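Local coordinates for maltose-binding protein MalE1 (Thermotoga maritima, PDB 6DTU) that binds maltotetraose in the cleft of a periplasmic binding protein fold and probably hands maltodextrins to a membrane sugar transporter, at residues A[3-7]-A[277-281]; A[167-171]-A[334-340]; A[342-347]-A[365-369]. All coordinates share one frame; numbering follows the deposited sequence.

Overall arrangement
All three contacts are largely buried, but they fall into two separate regions. Interaction 1 stands apart, its centre about 32 Å from that of interaction 2 and about 37 Å from that of interaction 3; it packs a helix on the mixed sheet that begins with strand 4-9 and is wholly apolar. Interactions 2 and 3 are neighbours, with centres about 11 Å apart, and meet where Ala339 and Val340 touch Ile369. Residues 334-340 lead directly into helix 341-352, the first partner of interaction 3. Interaction 2 is aromatic, aliphatic and sulfur packing; interaction 3 adds a salt bridge at its more exposed margin, and its Ala342 touches the bound sugar.

Interaction 1 of 3, residues A[3-7]-A[277-281]; sequences PKLTI and LAIEF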
loop_
_atom_site.group_PDB
_atom_site.type_symbol
_atom_site.label_atom_id
_atom_site.label_comp_id
_atom_site.label_asym_id
_atom_site.label_seq_id
_atom_site.Cartn_x
_atom_site.Cartn_y
_atom_site.Cartn_z
ATOM N N PRO A 3 8.449 16.441 -27.747
ATOM C CA PRO A 3 8.194 16.637 -26.318
ATOM C C PRO A 3 8.531 15.364 -25.557
ATOM O O PRO A 3 8.749 14.299 -26.141
ATOM C CB PRO A 3 6.687 16.903 -26.281
ATOM C CG PRO A 3 6.171 16.010 -27.352
ATOM C CD PRO A 3 7.234 16.041 -28.468
ATOM N N LYS A 4 8.545 15.484 -24.233
ATOM C CA LYS A 4 8.916 14.378 -23.361
ATOM C C LYS A 4 7.967 14.305 -22.177
ATOM O O LYS A 4 7.585 15.339 -21.614
ATOM C CB LYS A 4 10.339 14.607 -22.833
ATOM C CG LYS A 4 10.881 13.533 -21.926
ATOM C CD LYS A 4 12.309 13.911 -21.552
ATOM C CE LYS A 4 12.941 12.925 -20.673
ATOM N NZ LYS A 4 14.386 13.276 -20.532
ATOM N N LEU A 5 7.603 13.079 -21.804
ATOM C CA LEU A 5 6.914 12.796 -20.547
ATOM C C LEU A 5 7.808 11.955 -19.659
ATOM O O LEU A 5 8.294 10.893 -20.075
ATOM C CB LEU A 5 5.614 12.030 -20.775
ATOM C CG LEU A 5 4.519 12.746 -21.574
ATOM C CD1 LEU A 5 3.357 11.823 -21.785
ATOM C CD2 LEU A 5 4.115 14.041 -20.869
ATOM N N THR A 6 8.029 12.436 -18.441
ATOM C CA THR A 6 8.789 11.716 -17.429
ATOM C C THR A 6 7.842 11.211 -16.351
ATOM O O THR A 6 6.974 11.956 -15.875
ATOM C CB THR A 6 9.849 12.630 -16.832
ATOM O OG1 THR A 6 10.736 13.039 -17.884
ATOM C CG2 THR A 6 10.660 11.862 -15.772
ATOM N N ILE A 7 8.009 9.947 -15.972
ATOM C CA ILE A 7 7.186 9.280 -14.971
ATOM C C ILE A 7 8.095 8.845 -13.840
ATOM O O ILE A 7 9.144 8.244 -14.095
ATOM C CB ILE A 7 6.555 8.017 -15.583
ATOM C CG1 ILE A 7 5.764 8.353 -16.848
ATOM C CG2 ILE A 7 5.691 7.287 -14.557
ATOM C CD1 ILE A 7 5.371 7.118 -17.650
ATOM N N LEU A 277 -0.460 16.947 -22.383
ATOM C CA LEU A 277 -0.012 15.726 -23.047
ATOM C C LEU A 277 0.014 14.545 -22.081
ATOM O O LEU A 277 -0.308 13.412 -22.481
ATOM C CB LEU A 277 1.357 15.953 -23.692
ATOM C CG LEU A 277 1.971 14.784 -24.455
ATOM C CD1 LEU A 277 1.087 14.301 -25.609
ATOM C CD2 LEU A 277 3.368 15.174 -24.952
ATOM N N ALA A 278 0.372 14.792 -20.809
ATOM C CA ALA A 278 0.369 13.742 -19.793
ATOM C C ALA A 278 -1.033 13.194 -19.586
ATOM O O ALA A 278 -1.227 11.974 -19.524
ATOM C CB ALA A 278 0.932 14.277 -18.468
ATOM N N ILE A 279 -2.023 14.084 -19.494
ATOM C CA ILE A 279 -3.402 13.631 -19.374
ATOM C C ILE A 279 -3.798 12.791 -20.588
ATOM O O ILE A 279 -4.426 11.732 -20.449
ATOM C CB ILE A 279 -4.348 14.831 -19.144
ATOM C CG1 ILE A 279 -4.100 15.425 -17.762
ATOM C CG2 ILE A 279 -5.800 14.369 -19.226
ATOM C CD1 ILE A 279 -4.825 16.794 -17.563
ATOM N N GLU A 280 -3.424 13.237 -21.796
ATOM C CA GLU A 280 -3.751 12.487 -23.009
ATOM C C GLU A 280 -3.150 11.089 -22.983
ATOM O O GLU A 280 -3.798 10.109 -23.358
ATOM C CB GLU A 280 -3.260 13.238 -24.248
ATOM C CG GLU A 280 -3.436 12.456 -25.582
ATOM C CD GLU A 280 -4.886 12.383 -26.081
ATOM O OE1 GLU A 280 -5.776 13.071 -25.523
ATOM O OE2 GLU A 280 -5.139 11.629 -27.051
ATOM N N PHE A 281 -1.881 10.993 -22.612
ATOM C CA PHE A 281 -1.224 9.702 -22.450
ATOM C C PHE A 281 -1.985 8.796 -21.478
ATOM O O PHE A 281 -2.193 7.605 -21.750
ATOM C CB PHE A 281 0.197 9.986 -21.991
ATOM C CG PHE A 281 0.983 8.792 -21.631
ATOM C CD1 PHE A 281 1.571 8.018 -22.595
ATOM C CD2 PHE A 281 1.172 8.461 -20.312
ATOM C CE1 PHE A 281 2.337 6.924 -22.247
ATOM C CE2 PHE A 281 1.913 7.360 -19.956
ATOM C CZ PHE A 281 2.498 6.598 -20.913
#
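Leu5 and Phe281 run past each other in opposite directions, one reaching out from strand 4-9 and the other from helix 275-286. The leucine branches like a fork against the helix. CD1 lies 3.7 Å from Phe281 CB and is also close to the root of the ring, while CD2 comes down on the helix backbone at Ala278, 3.8 Å from Ala278 N and 4.0 Å from Ala278 CB. With CG anti to its carbonyl carbon (chi1 -64°), Leu5 directs both methyls at the helix. The Phe281 side chain leaves the helix with CG anti to the backbone N, chi1 174°, and carries the ring toward Ile7. That side chain crosses it at about a right angle, its CD1 lying 4.2 Å from Phe281 CE2. At the other end Leu277 makes a similar right-angled crossing with Pro3, where Leu277 CD2 sits 3.8 Å from Pro3 CG. No hydrogen bond links the two segments; the contact between them is apolar packing.

The strand and helix axes pass 9.6 Å apart at an angle of 69°. This is helix-on-sheet packing of an alpha/beta domain: strand 4-9 lies between the parallel strands 31-36 and 58-62. Ile58 of the latter touches Ile7, Ala278 and Phe281, while Phe24 of helix 14-28 meets the Phe281 ring edge-to-face.

Interaction 2 of 3, residues A[167-171]-A[334-340]; sequences GYVFK and VPQMAAV
This is a buried aromatic and aliphatic contact between the corner in strand 168-173 and the 3-10 turn that precedes helix 341-352. Phe170 lies against residues 334-340. Its CE2 is 3.7 Å from Val334 CG2, and toward the segment's other end its CZ is 3.8 Å from Val340 CG2. Gln336 O stands at the ring edge, in the ring plane and 3.5 Å from CZ. Val169 closes one face from its own segment: CG1 sits 3.8 Å above the plane, over the ring centre. Holding that methyl anti to the backbone N (chi1 -175°) also brings it within 3.8 Å of Met337 SD and 3.9 Å of Val340 CG2. The Met337 sulfur makes an oblique Met-aromatic contact, 5.2 Å from the Phe170 centroid and neither over the face nor at the edge. Ile373 of helix 358-374 touches Phe170 as well.

Were a serine to replace Phe170, Val334, Met337 and Val340 would probably lose the ring they all pack against, opening a gap beside the turn. With no hydrogen bond between the segments, the contact relies on close packing, helped by the weak electrostatic attraction expected between the ring edge and Gln336 O.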
loop_
_atom_site.group_PDB
_atom_site.type_symbol
_atom_site.label_atom_id
_atom_site.label_comp_id
_atom_site.label_asym_id
_atom_site.label_seq_id
_atom_site.Cartn_x
_atom_site.Cartn_y
_atom_site.Cartn_z
ATOM N N GLY A 167 -9.350 0.188 16.824
ATOM C CA GLY A 167 -8.675 1.445 16.582
ATOM C C GLY A 167 -9.120 2.048 15.267
ATOM O O GLY A 167 -9.720 1.379 14.434
ATOM N N TYR A 168 -8.858 3.341 15.092
ATOM C CA TYR A 168 -9.178 4.013 13.830
ATOM C C TYR A 168 -8.273 5.228 13.690
ATOM O O TYR A 168 -7.726 5.719 14.675
ATOM C CB TYR A 168 -10.667 4.381 13.720
ATOM C CG TYR A 168 -11.191 5.244 14.854
ATOM C CD1 TYR A 168 -11.034 6.627 14.832
ATOM C CD2 TYR A 168 -11.846 4.680 15.940
ATOM C CE1 TYR A 168 -11.514 7.427 15.873
ATOM C CE2 TYR A 168 -12.323 5.473 16.975
ATOM C CZ TYR A 168 -12.151 6.836 16.937
ATOM O OH TYR A 168 -12.624 7.601 17.974
ATOM N N VAL A 169 -8.098 5.694 12.449
ATOM C CA VAL A 169 -7.294 6.893 12.218
ATOM C C VAL A 169 -8.134 8.112 12.576
ATOM O O VAL A 169 -7.954 8.709 13.640
ATOM C CB VAL A 169 -6.759 6.977 10.772
ATOM C CG1 VAL A 169 -5.821 8.191 10.622
ATOM C CG2 VAL A 169 -6.043 5.688 10.401
ATOM N N PHE A 170 -9.069 8.468 11.700
ATOM C CA PHE A 170 -10.009 9.553 11.916
ATOM C C PHE A 170 -11.401 8.941 11.983
ATOM O O PHE A 170 -11.741 8.066 11.175
ATOM C CB PHE A 170 -9.938 10.548 10.738
ATOM C CG PHE A 170 -8.552 11.128 10.493
ATOM C CD1 PHE A 170 -7.848 11.725 11.514
ATOM C CD2 PHE A 170 -7.975 11.086 9.232
ATOM C CE1 PHE A 170 -6.583 12.271 11.291
ATOM C CE2 PHE A 170 -6.700 11.612 8.999
ATOM C CZ PHE A 170 -6.004 12.207 10.023
ATOM N N LYS A 171 -12.207 9.404 12.933
ATOM C CA LYS A 171 -13.518 8.809 13.140
ATOM C C LYS A 171 -14.372 8.962 11.890
ATOM O O LYS A 171 -14.499 10.058 11.335
ATOM C CB LYS A 171 -14.211 9.461 14.339
ATOM C CG LYS A 171 -15.543 8.810 14.730
ATOM C CD LYS A 171 -15.335 7.419 15.300
ATOM C CE LYS A 171 -16.654 6.771 15.667
ATOM N NZ LYS A 171 -16.454 5.631 16.600
ATOM N N VAL A 334 -7.423 12.474 2.986
ATOM C CA VAL A 334 -7.489 13.869 3.427
ATOM C C VAL A 334 -6.077 14.404 3.632
ATOM O O VAL A 334 -5.156 13.610 3.867
ATOM C CB VAL A 334 -8.377 13.991 4.673
ATOM C CG1 VAL A 334 -9.783 13.564 4.320
ATOM C CG2 VAL A 334 -7.817 13.171 5.837
ATOM N N PRO A 335 -5.839 15.717 3.530
ATOM C CA PRO A 335 -4.464 16.219 3.712
ATOM C C PRO A 335 -3.870 15.854 5.049
ATOM O O PRO A 335 -2.646 15.739 5.160
ATOM C CB PRO A 335 -4.602 17.742 3.572
ATOM C CG PRO A 335 -5.874 17.939 2.842
ATOM C CD PRO A 335 -6.779 16.789 3.175
ATOM N N GLN A 336 -4.712 15.691 6.066
ATOM C CA GLN A 336 -4.280 15.397 7.422
ATOM C C GLN A 336 -3.662 14.013 7.585
ATOM O O GLN A 336 -3.109 13.722 8.649
ATOM C CB GLN A 336 -5.443 15.591 8.409
ATOM C CG GLN A 336 -5.911 17.041 8.559
ATOM C CD GLN A 336 -6.912 17.463 7.501
ATOM O OE1 GLN A 336 -7.360 16.656 6.675
ATOM N NE2 GLN A 336 -7.265 18.743 7.511
ATOM N N MET A 337 -3.770 13.134 6.591
ATOM C CA MET A 337 -3.118 11.836 6.726
ATOM C C MET A 337 -1.603 11.978 6.744
ATOM O O MET A 337 -0.912 11.093 7.250
ATOM C CB MET A 337 -3.561 10.914 5.591
ATOM C CG MET A 337 -3.245 9.431 5.804
ATOM S SD MET A 337 -4.096 8.812 7.279
ATOM C CE MET A 337 -3.237 7.258 7.512
ATOM N N ALA A 338 -1.065 13.049 6.149
ATOM C CA ALA A 338 0.384 13.229 6.126
ATOM C C ALA A 338 0.953 13.311 7.540
ATOM O O ALA A 338 2.104 12.941 7.774
ATOM C CB ALA A 338 0.748 14.492 5.338
ATOM N N ALA A 339 0.158 13.791 8.488
ATOM C CA ALA A 339 0.598 13.897 9.874
ATOM C C ALA A 339 0.583 12.561 10.611
ATOM O O ALA A 339 0.992 12.507 11.773
ATOM C CB ALA A 339 -0.294 14.888 10.626
ATOM N N VAL A 340 0.116 11.487 9.991
ATOM C CA VAL A 340 -0.163 10.271 10.750
ATOM C C VAL A 340 1.013 9.303 10.742
ATOM O O VAL A 340 1.394 8.767 11.787
ATOM C CB VAL A 340 -1.473 9.614 10.249
ATOM C CG1 VAL A 340 -1.641 8.218 10.863
ATOM C CG2 VAL A 340 -2.673 10.503 10.583
#

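Interaction 3 of 3, residues A[342-347]-A[365-369]; sequences AAMNDA and AVERI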
loop_
_atom_site.group_PDB
_atom_site.type_symbol
_atom_site.label_atom_id
_atom_site.label_comp_id
_atom_site.label_asym_id
_atom_site.label_seq_id
_atom_site.Cartn_x
_atom_site.Cartn_y
_atom_site.Cartn_z
ATOM N N ALA A 342 4.410 9.133 10.235
ATOM C CA ALA A 342 5.682 9.232 10.949
ATOM C C ALA A 342 5.496 9.120 12.461
ATOM O O ALA A 342 6.312 8.489 13.140
ATOM C CB ALA A 342 6.416 10.524 10.573
ATOM N N ALA A 343 4.448 9.746 13.012
ATOM C CA ALA A 343 4.175 9.622 14.445
ATOM C C ALA A 343 3.898 8.176 14.840
ATOM O O ALA A 343 4.388 7.694 15.867
ATOM C CB ALA A 343 2.975 10.499 14.809
ATOM N N MET A 344 3.134 7.452 14.022
ATOM C CA MET A 344 2.819 6.071 14.358
ATOM C C MET A 344 4.027 5.154 14.181
ATOM O O MET A 344 4.258 4.271 15.017
ATOM C CB MET A 344 1.623 5.593 13.544
ATOM C CG MET A 344 0.300 6.265 13.925
ATOM S SD MET A 344 -0.133 6.002 15.658
ATOM C CE MET A 344 -0.512 4.263 15.596
ATOM N N ASN A 345 4.818 5.369 13.118
ATOM C CA ASN A 345 6.053 4.612 12.942
ATOM C C ASN A 345 6.976 4.810 14.131
ATOM O O ASN A 345 7.577 3.853 14.632
ATOM C CB ASN A 345 6.787 5.058 11.675
ATOM C CG ASN A 345 6.132 4.584 10.412
ATOM O OD1 ASN A 345 5.239 3.729 10.417
ATOM N ND2 ASN A 345 6.581 5.117 9.304
ATOM N N ASP A 346 7.105 6.053 14.590
ATOM C CA ASP A 346 7.962 6.326 15.735
ATOM C C ASP A 346 7.455 5.612 16.983
ATOM O O ASP A 346 8.247 5.020 17.735
ATOM C CB ASP A 346 8.081 7.836 15.927
ATOM C CG ASP A 346 8.993 8.490 14.870
ATOM O OD1 ASP A 346 9.587 7.780 14.027
ATOM O OD2 ASP A 346 9.127 9.730 14.894
ATOM N N ALA A 347 6.137 5.620 17.205
ATOM C CA ALA A 347 5.589 4.960 18.387
ATOM C C ALA A 347 5.834 3.463 18.337
ATOM O O ALA A 347 6.192 2.855 19.345
ATOM C CB ALA A 347 4.092 5.237 18.527
ATOM N N ALA A 365 1.917 9.504 20.469
ATOM C CA ALA A 365 1.733 9.571 19.017
ATOM C C ALA A 365 0.516 10.412 18.649
ATOM O O ALA A 365 0.587 11.272 17.767
ATOM C CB ALA A 365 1.614 8.171 18.404
ATOM N N VAL A 366 -0.606 10.191 19.330
ATOM C CA VAL A 366 -1.822 10.939 19.027
ATOM C C VAL A 366 -1.665 12.423 19.371
ATOM O O VAL A 366 -2.140 13.297 18.631
ATOM C CB VAL A 366 -3.038 10.272 19.700
ATOM C CG1 VAL A 366 -4.262 11.156 19.634
ATOM C CG2 VAL A 366 -3.336 8.918 19.045
ATOM N N GLU A 367 -0.989 12.747 20.481
ATOM C CA GLU A 367 -0.738 14.158 20.766
ATOM C C GLU A 367 0.147 14.787 19.698
ATOM O O GLU A 367 -0.043 15.954 19.331
ATOM C CB GLU A 367 -0.075 14.325 22.138
ATOM C CG GLU A 367 -0.749 13.563 23.268
ATOM C CD GLU A 367 -0.230 13.947 24.649
ATOM O OE1 GLU A 367 -1.026 13.921 25.614
ATOM O OE2 GLU A 367 0.977 14.253 24.775
ATOM N N ARG A 368 1.091 14.018 19.162
ATOM C CA ARG A 368 1.921 14.531 18.085
ATOM C C ARG A 368 1.104 14.760 16.824
ATOM O O ARG A 368 1.206 15.819 16.203
ATOM C CB ARG A 368 3.098 13.589 17.830
ATOM C CG ARG A 368 3.959 13.972 16.653
ATOM C CD ARG A 368 5.117 13.004 16.470
ATOM N NE ARG A 368 5.670 13.050 15.118
ATOM C CZ ARG A 368 6.706 12.325 14.723
ATOM N NH1 ARG A 368 7.293 11.507 15.582
ATOM N NH2 ARG A 368 7.151 12.412 13.479
ATOM N N ILE A 369 0.237 13.808 16.473
ATOM C CA ILE A 369 -0.578 13.945 15.264
ATOM C C ILE A 369 -1.496 15.152 15.383
ATOM O O ILE A 369 -1.626 15.953 14.447
ATOM C CB ILE A 369 -1.386 12.662 15.028
ATOM C CG1 ILE A 369 -0.438 11.482 14.800
ATOM C CG2 ILE A 369 -2.320 12.843 13.852
ATOM C CD1 ILE A 369 -1.140 10.127 14.831
#
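Asp346 OD2 takes a hydrogen bond of 2.6 Å from Arg368 NH1, nearly straight at 166° and part of a salt bridge between two neighbouring helices. The carboxylate oxygen lies almost in the guanidinium plane, at its edge. From the acid's side the approach is less regular: the arginine comes to the anti side of OD2, 26° out of the carboxylate plane, and the two flat groups are turned 54° against each other.

Arg368 reaches this far because its chain is stretched from CG to NE, starting with CG anti to the backbone N. On the way it lies along helix 341-352, where CD passes 3.7 Å from Ala343 CB. The guanidinium then settles with one face over the helix backbone, Ala343 CA standing beneath its centre and Ala342 C toward its rim. Ala342 CB, 3.5 Å from Arg368 NH2, belongs to a residue of the glycan pocket that touches a bound glucose unit.

Helices 341-352 and 358-374 form an antiparallel helical hairpin, and small residues let them come close: the segment axes are 8.9 Å apart. Inside the hairpin, Ala347 CB meets Ala365 CB at 3.8 Å, and Ala343 CB rests 3.6 Å from Ile369 CG1. Met344, bent twice along its chain, brings SD to 3.9 Å from Ala365 CB. Beyond these, Leu184 touches Met344, Val366 and Ile369, packing the loop after strand 181-183 against both helices.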